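Local atomic coordinates of aldose 1-epimerase (Caenorhabditis elegans, PDB entry 1LUR), a protein that probably interconverts the alpha and beta anomers of aldose sugars such as galactose, as an aldose 1-epimerase. Residues Lys45-Asp57 with Cys286-Ala299. Residues are numbered along the deposited sequence; the frame is centred on the assembly and turned at random.
Sequences KNQDLVLGFDTID and CKGKKGEHYKANKA
Lys289 lays its side chain along the backbone from Val50 to Phe53. CB sits 3.4 Å from Asp54 OD2; CG rests against the carbonyl group of Gly52; CD passes the Asp48 carboxylate, and CE comes 3.1 Å from Val50 O. The chain runs extended until its last torsion (chi4 -58°), where it bends and carries NZ over Gly52 CA. There the ammonium donates to Ala35 O, makes a weak bond to a water that in turn donates to Phe53 O, and forms a long salt bridge to Asp48 OD2, 3.9 Å away. The backbone angles of Gly52 already call for glycine, because a CB would be jammed against the carbonyl O of Leu51, and it would also run into NZ. At the other end of the lysine, Lys289 N donates to Tyr294 OH at 2.9 Å. It also bonds weakly to Gly52 O. The next amide, Lys290 N, donates to Asp54 OD1 at 2.9 Å, on the syn side and tilted 20° out of the carboxylate plane, with a weak second bond to OD2.

Tyr294 presents one ring face to Leu51, whose CD2 lies 4.0 Å from the ring centroid in a CH-pi contact, displaced toward the rim; Gly52 O meets the ring edge in plane. The other methyl, Leu51 CD1, presses tightly on Ala299 CB at 3.4 Å. A leucine in place of Tyr294 would probably leave Lys289 N without its hydroxyl acceptor and Leu51 CD2 without an aromatic face to lie on. Phe53 turns its ring edge to Lys287 O and meets Phe59 of helix 56-61 edge-to-face.

The contact thus ties the hairpin of strands 286-287 and 293-294 to the connection between edge strand 46-48 and helix 56-61, with strand 33-40 touching Lys289 and Tyr174 of strand 170-175 packing on both Leu51 and Ala299, within the beta-rich galactose mutarotase fold.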
ATOM      1  N   LYS A  45      11.252  18.834 -14.623  1.00 49.60           N
ATOM      2  CA  LYS A  45      11.397  17.578 -15.352  1.00 49.03           C
ATOM      3  C   LYS A  45      10.482  16.489 -14.789  1.00 49.21           C
ATOM      4  O   LYS A  45      10.453  16.258 -13.579  1.00 48.48           O
ATOM      5  CB  LYS A  45      12.847  17.101 -15.296  1.00 48.88           C
ATOM      6  CG  LYS A  45      13.081  15.772 -15.979  1.00 49.73           C
ATOM      7  CD  LYS A  45      14.526  15.321 -15.831  1.00 51.31           C
ATOM      8  CE  LYS A  45      14.750  13.972 -16.489  1.00 52.15           C
ATOM      9  NZ  LYS A  45      14.388  13.997 -17.935  1.00 53.55           N
ATOM     10  N   ASN A  46       9.741  15.826 -15.676  1.00 49.07           N
ATOM     11  CA  ASN A  46       8.825  14.760 -15.277  1.00 49.53           C
ATOM     12  C   ASN A  46       9.559  13.574 -14.671  1.00 49.85           C
ATOM     13  O   ASN A  46      10.530  13.062 -15.238  1.00 49.80           O
ATOM     14  CB  ASN A  46       8.009  14.273 -16.478  1.00 49.96           C
ATOM     15  CG  ASN A  46       6.735  15.074 -16.692  1.00 49.64           C
ATOM     16  OD1 ASN A  46       6.077  14.944 -17.723  1.00 49.84           O
ATOM     17  ND2 ASN A  46       6.378  15.896 -15.713  1.00 48.56           N
ATOM     18  N   GLN A  47       9.086  13.136 -13.512  1.00 49.53           N
ATOM     19  CA  GLN A  47       9.689  12.009 -12.827  1.00 48.58           C
ATOM     20  C   GLN A  47       8.602  11.022 -12.433  1.00 47.19           C
ATOM     21  O   GLN A  47       7.550  11.419 -11.923  1.00 45.97           O
ATOM     22  CB  GLN A  47      10.423  12.473 -11.572  1.00 50.41           C
ATOM     23  CG  GLN A  47      11.114  11.344 -10.836  1.00 53.32           C
ATOM     24  CD  GLN A  47      12.189  10.690 -11.680  1.00 54.90           C
ATOM     25  OE1 GLN A  47      13.204  11.312 -11.995  1.00 56.47           O
ATOM     26  NE2 GLN A  47      11.969   9.434 -12.059  1.00 55.04           N
ATOM     27  N   ASP A  48       8.849   9.744 -12.698  1.00 45.25           N
ATOM     28  CA  ASP A  48       7.886   8.706 -12.356  1.00 43.56           C
ATOM     29  C   ASP A  48       8.228   8.415 -10.901  1.00 42.69           C
ATOM     30  O   ASP A  48       9.333   7.962 -10.598  1.00 41.27           O
ATOM     31  CB  ASP A  48       8.106   7.460 -13.213  1.00 44.58           C
ATOM     32  CG  ASP A  48       6.930   6.497 -13.152  1.00 45.71           C
ATOM     33  OD1 ASP A  48       6.350   6.332 -12.054  1.00 45.03           O
ATOM     34  OD2 ASP A  48       6.594   5.902 -14.199  1.00 43.71           O
ATOM     35  N   LEU A  49       7.284   8.679 -10.007  1.00 40.73           N
ATOM     36  CA  LEU A  49       7.492   8.459  -8.586  1.00 39.49           C
ATOM     37  C   LEU A  49       7.324   7.035  -8.054  1.00 38.56           C
ATOM     38  O   LEU A  49       7.670   6.767  -6.907  1.00 37.65           O
ATOM     39  CB  LEU A  49       6.588   9.411  -7.801  1.00 38.95           C
ATOM     40  CG  LEU A  49       6.666  10.879  -8.236  1.00 39.43           C
ATOM     41  CD1 LEU A  49       5.675  11.701  -7.428  1.00 39.21           C
ATOM     42  CD2 LEU A  49       8.086  11.405  -8.041  1.00 39.04           C
ATOM     43  N   VAL A  50       6.803   6.123  -8.868  1.00 38.93           N
ATOM     44  CA  VAL A  50       6.622   4.745  -8.409  1.00 38.73           C
ATOM     45  C   VAL A  50       7.319   3.723  -9.303  1.00 39.82           C
ATOM     46  O   VAL A  50       7.424   3.905 -10.521  1.00 39.62           O
ATOM     47  CB  VAL A  50       5.122   4.365  -8.326  1.00 36.69           C
ATOM     48  CG1 VAL A  50       4.390   5.344  -7.425  1.00 36.63           C
ATOM     49  CG2 VAL A  50       4.501   4.344  -9.715  1.00 35.56           C
ATOM     50  N   LEU A  51       7.801   2.646  -8.692  1.00 41.12           N
ATOM     51  CA  LEU A  51       8.483   1.600  -9.445  1.00 42.55           C
ATOM     52  C   LEU A  51       7.440   0.889 -10.289  1.00 44.17           C
ATOM     53  O   LEU A  51       6.245   1.154 -10.157  1.00 44.09           O
ATOM     54  CB  LEU A  51       9.160   0.611  -8.495  1.00 42.44           C
ATOM     55  CG  LEU A  51      10.181   1.238  -7.543  1.00 42.90           C
ATOM     56  CD1 LEU A  51      10.813   0.159  -6.677  1.00 42.78           C
ATOM     57  CD2 LEU A  51      11.248   1.975  -8.344  1.00 41.98           C
ATOM     58  N   GLY A  52       7.889  -0.005 -11.162  1.00 44.70           N
ATOM     59  CA  GLY A  52       6.955  -0.723 -12.005  1.00 45.81           C
ATOM     60  C   GLY A  52       7.608  -1.458 -13.160  1.00 46.69           C
ATOM     61  O   GLY A  52       8.779  -1.834 -13.094  1.00 47.10           O
ATOM     62  N   PHE A  53       6.842  -1.661 -14.224  1.00 46.96           N
ATOM     63  CA  PHE A  53       7.336  -2.356 -15.402  1.00 48.26           C
ATOM     64  C   PHE A  53       6.819  -1.677 -16.657  1.00 48.81           C
ATOM     65  O   PHE A  53       5.747  -1.072 -16.650  1.00 48.63           O
ATOM     66  CB  PHE A  53       6.878  -3.814 -15.363  1.00 49.05           C
ATOM     67  CG  PHE A  53       7.282  -4.532 -14.107  1.00 49.43           C
ATOM     68  CD1 PHE A  53       8.619  -4.833 -13.862  1.00 49.29           C
ATOM     69  CD2 PHE A  53       6.331  -4.870 -13.148  1.00 49.52           C
ATOM     70  CE1 PHE A  53       9.007  -5.461 -12.679  1.00 49.70           C
ATOM     71  CE2 PHE A  53       6.705  -5.498 -11.962  1.00 49.55           C
ATOM     72  CZ  PHE A  53       8.048  -5.794 -11.725  1.00 50.24           C
ATOM     73  N   ASP A  54       7.585  -1.780 -17.737  1.00 49.60           N
ATOM     74  CA  ASP A  54       7.198  -1.168 -19.000  1.00 50.09           C
ATOM     75  C   ASP A  54       6.100  -1.948 -19.733  1.00 49.36           C
ATOM     76  O   ASP A  54       5.417  -1.396 -20.593  1.00 49.29           O
ATOM     77  CB  ASP A  54       8.437  -1.003 -19.894  1.00 51.67           C
ATOM     78  CG  ASP A  54       9.466  -0.038 -19.303  1.00 53.30           C
ATOM     79  OD1 ASP A  54      10.610   0.005 -19.803  1.00 54.66           O
ATOM     80  OD2 ASP A  54       9.134   0.689 -18.342  1.00 55.01           O
ATOM     81  N   THR A  55       5.918  -3.221 -19.388  1.00 49.41           N
ATOM     82  CA  THR A  55       4.892  -4.035 -20.039  1.00 49.19           C
ATOM     83  C   THR A  55       3.863  -4.604 -19.062  1.00 50.02           C
ATOM     84  O   THR A  55       4.141  -4.770 -17.877  1.00 49.93           O
ATOM     85  CB  THR A  55       5.513  -5.224 -20.806  1.00 49.75           C
ATOM     86  OG1 THR A  55       5.960  -6.216 -19.872  1.00 48.15           O
ATOM     87  CG2 THR A  55       6.694  -4.759 -21.645  1.00 48.85           C
ATOM     88  N   ILE A  56       2.679  -4.917 -19.579  1.00 50.62           N
ATOM     89  CA  ILE A  56       1.600  -5.470 -18.771  1.00 51.31           C
ATOM     90  C   ILE A  56       1.932  -6.859 -18.245  1.00 51.70           C
ATOM     91  O   ILE A  56       1.717  -7.161 -17.071  1.00 52.45           O
ATOM     92  CB  ILE A  56       0.294  -5.568 -19.585  1.00 51.48           C
ATOM     93  CG1 ILE A  56      -0.213  -4.164 -19.923  1.00 52.85           C
ATOM     94  CG2 ILE A  56      -0.750  -6.349 -18.806  1.00 50.73           C
ATOM     95  CD1 ILE A  56      -1.489  -4.151 -20.752  1.00 53.61           C
ATOM     96  N   ASP A  57       2.456  -7.710 -19.114  1.00 51.66           N
ATOM     97  CA  ASP A  57       2.801  -9.063 -18.707  1.00 51.66           C
ATOM     98  C   ASP A  57       3.786  -9.086 -17.541  1.00 50.41           C
ATOM     99  O   ASP A  57       3.674  -9.931 -16.652  1.00 50.56           O
ATOM    100  CB  ASP A  57       3.367  -9.841 -19.895  1.00 53.75           C
ATOM    101  CG  ASP A  57       3.063 -11.323 -19.811  1.00 55.63           C
ATOM    102  OD1 ASP A  57       3.609 -11.999 -18.912  1.00 56.56           O
ATOM    103  OD2 ASP A  57       2.264 -11.810 -20.639  1.00 56.55           O
ATOM    104  N   CYS A 286      14.440  -6.901  -9.206  1.00 59.80           N
ATOM    105  CA  CYS A 286      13.715  -7.199 -10.437  1.00 60.85           C
ATOM    106  C   CYS A 286      14.017  -6.173 -11.529  1.00 60.90           C
ATOM    107  O   CYS A 286      14.470  -5.063 -11.245  1.00 60.63           O
ATOM    108  CB  CYS A 286      12.209  -7.209 -10.159  1.00 61.68           C
ATOM    109  SG  CYS A 286      11.725  -8.090  -8.648  1.00 65.13           S
ATOM    110  N   LYS A 287      13.765  -6.554 -12.779  1.00 61.43           N
ATOM    111  CA  LYS A 287      14.004  -5.670 -13.915  1.00 61.98           C
ATOM    112  C   LYS A 287      12.779  -4.783 -14.113  1.00 61.64           C
ATOM    113  O   LYS A 287      11.766  -5.226 -14.656  1.00 61.99           O
ATOM    114  CB  LYS A 287      14.257  -6.487 -15.185  1.00 62.38           C
ATOM    115  CG  LYS A 287      14.463  -5.636 -16.433  1.00 63.97           C
ATOM    116  CD  LYS A 287      14.648  -6.489 -17.686  1.00 64.94           C
ATOM    117  CE  LYS A 287      15.950  -7.280 -17.648  1.00 65.23           C
ATOM    118  NZ  LYS A 287      17.139  -6.388 -17.540  1.00 65.81           N
ATOM    119  N   GLY A 288      12.878  -3.530 -13.676  1.00 61.32           N
ATOM    120  CA  GLY A 288      11.764  -2.610 -13.815  1.00 60.56           C
ATOM    121  C   GLY A 288      11.778  -1.697 -15.023  1.00 60.11           C
ATOM    122  O   GLY A 288      12.359  -2.019 -16.061  1.00 59.52           O
ATOM    123  N   LYS A 289      11.121  -0.550 -14.875  1.00 60.06           N
ATOM    124  CA  LYS A 289      11.020   0.457 -15.929  1.00 60.54           C
ATOM    125  C   LYS A 289      12.384   0.820 -16.515  1.00 60.82           C
ATOM    126  O   LYS A 289      13.402   0.777 -15.819  1.00 60.43           O
ATOM    127  CB  LYS A 289      10.363   1.726 -15.377  1.00 59.58           C
ATOM    128  CG  LYS A 289       9.045   1.500 -14.649  1.00 58.70           C
ATOM    129  CD  LYS A 289       8.520   2.806 -14.059  1.00 58.09           C
ATOM    130  CE  LYS A 289       7.229   2.594 -13.279  1.00 57.48           C
ATOM    131  NZ  LYS A 289       6.164   1.999 -14.128  1.00 57.79           N
ATOM    132  N   LYS A 290      12.389   1.188 -17.795  1.00 61.45           N
ATOM    133  CA  LYS A 290      13.617   1.568 -18.494  1.00 62.16           C
ATOM    134  C   LYS A 290      14.603   0.404 -18.528  1.00 62.36           C
ATOM    135  O   LYS A 290      15.771   0.583 -18.870  1.00 62.91           O
ATOM    136  CB  LYS A 290      14.283   2.760 -17.794  1.00 62.67           C
ATOM    137  CG  LYS A 290      13.402   3.992 -17.596  1.00 64.04           C
ATOM    138  CD  LYS A 290      13.457   4.946 -18.785  1.00 64.36           C
ATOM    139  CE  LYS A 290      12.789   4.358 -20.015  1.00 65.29           C
ATOM    140  NZ  LYS A 290      11.342   4.089 -19.774  1.00 65.11           N
ATOM    141  N   GLY A 291      14.132  -0.787 -18.171  1.00 62.12           N
ATOM    142  CA  GLY A 291      15.004  -1.947 -18.169  1.00 61.78           C
ATOM    143  C   GLY A 291      15.932  -1.876 -16.971  1.00 61.52           C
ATOM    144  O   GLY A 291      16.896  -2.636 -16.863  1.00 61.57           O
ATOM    145  N   GLU A 292      15.627  -0.950 -16.066  1.00 60.60           N
ATOM    146  CA  GLU A 292      16.411  -0.741 -14.855  1.00 59.81           C
ATOM    147  C   GLU A 292      16.389  -1.956 -13.932  1.00 60.32           C
ATOM    148  O   GLU A 292      15.414  -2.707 -13.892  1.00 60.04           O
ATOM    149  CB  GLU A 292      15.874   0.474 -14.098  1.00 60.20           C
ATOM    150  CG  GLU A 292      16.761   0.943 -12.955  1.00 59.72           C
ATOM    151  CD  GLU A 292      16.115   2.043 -12.142  1.00 59.94           C
ATOM    152  OE1 GLU A 292      15.334   2.830 -12.722  1.00 60.13           O
ATOM    153  OE2 GLU A 292      16.402   2.138 -10.928  1.00 59.81           O
ATOM    154  N   HIS A 293      17.474  -2.128 -13.183  1.00 60.37           N
ATOM    155  CA  HIS A 293      17.617  -3.237 -12.247  1.00 60.46           C
ATOM    156  C   HIS A 293      17.421  -2.743 -10.816  1.00 59.94           C
ATOM    157  O   HIS A 293      18.347  -2.194 -10.216  1.00 59.76           O
ATOM    158  CB  HIS A 293      19.013  -3.853 -12.383  1.00 61.61           C
ATOM    159  CG  HIS A 293      19.368  -4.808 -11.284  1.00 62.95           C
ATOM    160  ND1 HIS A 293      20.672  -5.068 -10.919  1.00 63.16           N
ATOM    161  CD2 HIS A 293      18.593  -5.569 -10.473  1.00 63.79           C
ATOM    162  CE1 HIS A 293      20.685  -5.944  -9.930  1.00 63.39           C
ATOM    163  NE2 HIS A 293      19.437  -6.265  -9.641  1.00 64.37           N
ATOM    164  N   TYR A 294      16.227  -2.941 -10.265  1.00 59.01           N
ATOM    165  CA  TYR A 294      15.959  -2.501  -8.900  1.00 58.52           C
ATOM    166  C   TYR A 294      16.745  -3.373  -7.931  1.00 58.49           C
ATOM    167  O   TYR A 294      16.800  -4.592  -8.086  1.00 58.86           O
ATOM    168  CB  TYR A 294      14.462  -2.591  -8.579  1.00 57.76           C
ATOM    169  CG  TYR A 294      13.568  -1.811  -9.519  1.00 56.87           C
ATOM    170  CD1 TYR A 294      13.929  -0.541  -9.969  1.00 56.22           C
ATOM    171  CD2 TYR A 294      12.347  -2.338  -9.944  1.00 56.54           C
ATOM    172  CE1 TYR A 294      13.096   0.185 -10.822  1.00 55.61           C
ATOM    173  CE2 TYR A 294      11.508  -1.619 -10.793  1.00 55.31           C
ATOM    174  CZ  TYR A 294      11.889  -0.360 -11.230  1.00 55.52           C
ATOM    175  OH  TYR A 294      11.068   0.346 -12.080  1.00 54.51           O
ATOM    176  N   LYS A 295      17.347  -2.745  -6.928  1.00 58.79           N
ATOM    177  CA  LYS A 295      18.133  -3.473  -5.941  1.00 58.80           C
ATOM    178  C   LYS A 295      17.698  -3.097  -4.527  1.00 58.10           C
ATOM    179  O   LYS A 295      16.763  -2.318  -4.344  1.00 58.25           O
ATOM    180  CB  LYS A 295      19.619  -3.164  -6.148  1.00 60.28           C
ATOM    181  CG  LYS A 295      20.562  -4.344  -5.930  1.00 62.40           C
ATOM    182  CD  LYS A 295      21.934  -4.054  -6.549  1.00 63.64           C
ATOM    183  CE  LYS A 295      22.888  -5.242  -6.452  1.00 64.52           C
ATOM    184  NZ  LYS A 295      23.368  -5.490  -5.062  1.00 65.10           N
ATOM    185  N   ALA A 296      18.379  -3.651  -3.531  1.00 56.90           N
ATOM    186  CA  ALA A 296      18.059  -3.377  -2.133  1.00 55.93           C
ATOM    187  C   ALA A 296      17.846  -1.895  -1.827  1.00 55.46           C
ATOM    188  O   ALA A 296      18.570  -1.031  -2.326  1.00 55.21           O
ATOM    189  CB  ALA A 296      19.151  -3.942  -1.231  1.00 56.81           C
ATOM    190  N   ASN A 297      16.843  -1.621  -0.998  1.00 53.78           N
ATOM    191  CA  ASN A 297      16.492  -0.266  -0.589  1.00 52.61           C
ATOM    192  C   ASN A 297      16.262   0.713  -1.744  1.00 51.11           C
ATOM    193  O   ASN A 297      16.449   1.921  -1.586  1.00 50.93           O
ATOM    194  CB  ASN A 297      17.564   0.295   0.356  1.00 53.41           C
ATOM    195  CG  ASN A 297      17.755  -0.561   1.602  1.00 54.15           C
ATOM    196  OD1 ASN A 297      16.788  -0.936   2.267  1.00 54.76           O
ATOM    197  ND2 ASN A 297      19.005  -0.863   1.928  1.00 53.96           N
ATOM    198  N   LYS A 298      15.845   0.195  -2.897  1.00 49.12           N
ATOM    199  CA  LYS A 298      15.589   1.032  -4.065  1.00 48.12           C
ATOM    200  C   LYS A 298      14.470   2.044  -3.821  1.00 47.79           C
ATOM    201  O   LYS A 298      14.611   3.231  -4.124  1.00 47.53           O
ATOM    202  CB  LYS A 298      15.223   0.162  -5.271  1.00 48.06           C
ATOM    203  CG  LYS A 298      14.597   0.924  -6.438  1.00 49.17           C
ATOM    204  CD  LYS A 298      15.516   2.014  -6.977  1.00 50.77           C
ATOM    205  CE  LYS A 298      14.883   2.741  -8.160  1.00 50.97           C
ATOM    206  NZ  LYS A 298      15.775   3.810  -8.707  1.00 52.84           N
ATOM    207  N   ALA A 299      13.350   1.576  -3.281  1.00 46.35           N
ATOM    208  CA  ALA A 299      12.232   2.469  -3.015  1.00 45.08           C
ATOM    209  C   ALA A 299      11.646   2.280  -1.628  1.00 43.56           C
ATOM    210  O   ALA A 299      12.147   1.498  -0.816  1.00 44.31           O
ATOM    211  CB  ALA A 299      11.144   2.272  -4.068  1.00 45.19           C
TER
HETATM  212  O   HOH W   1       5.028   1.626 -16.780  1.00 49.72           O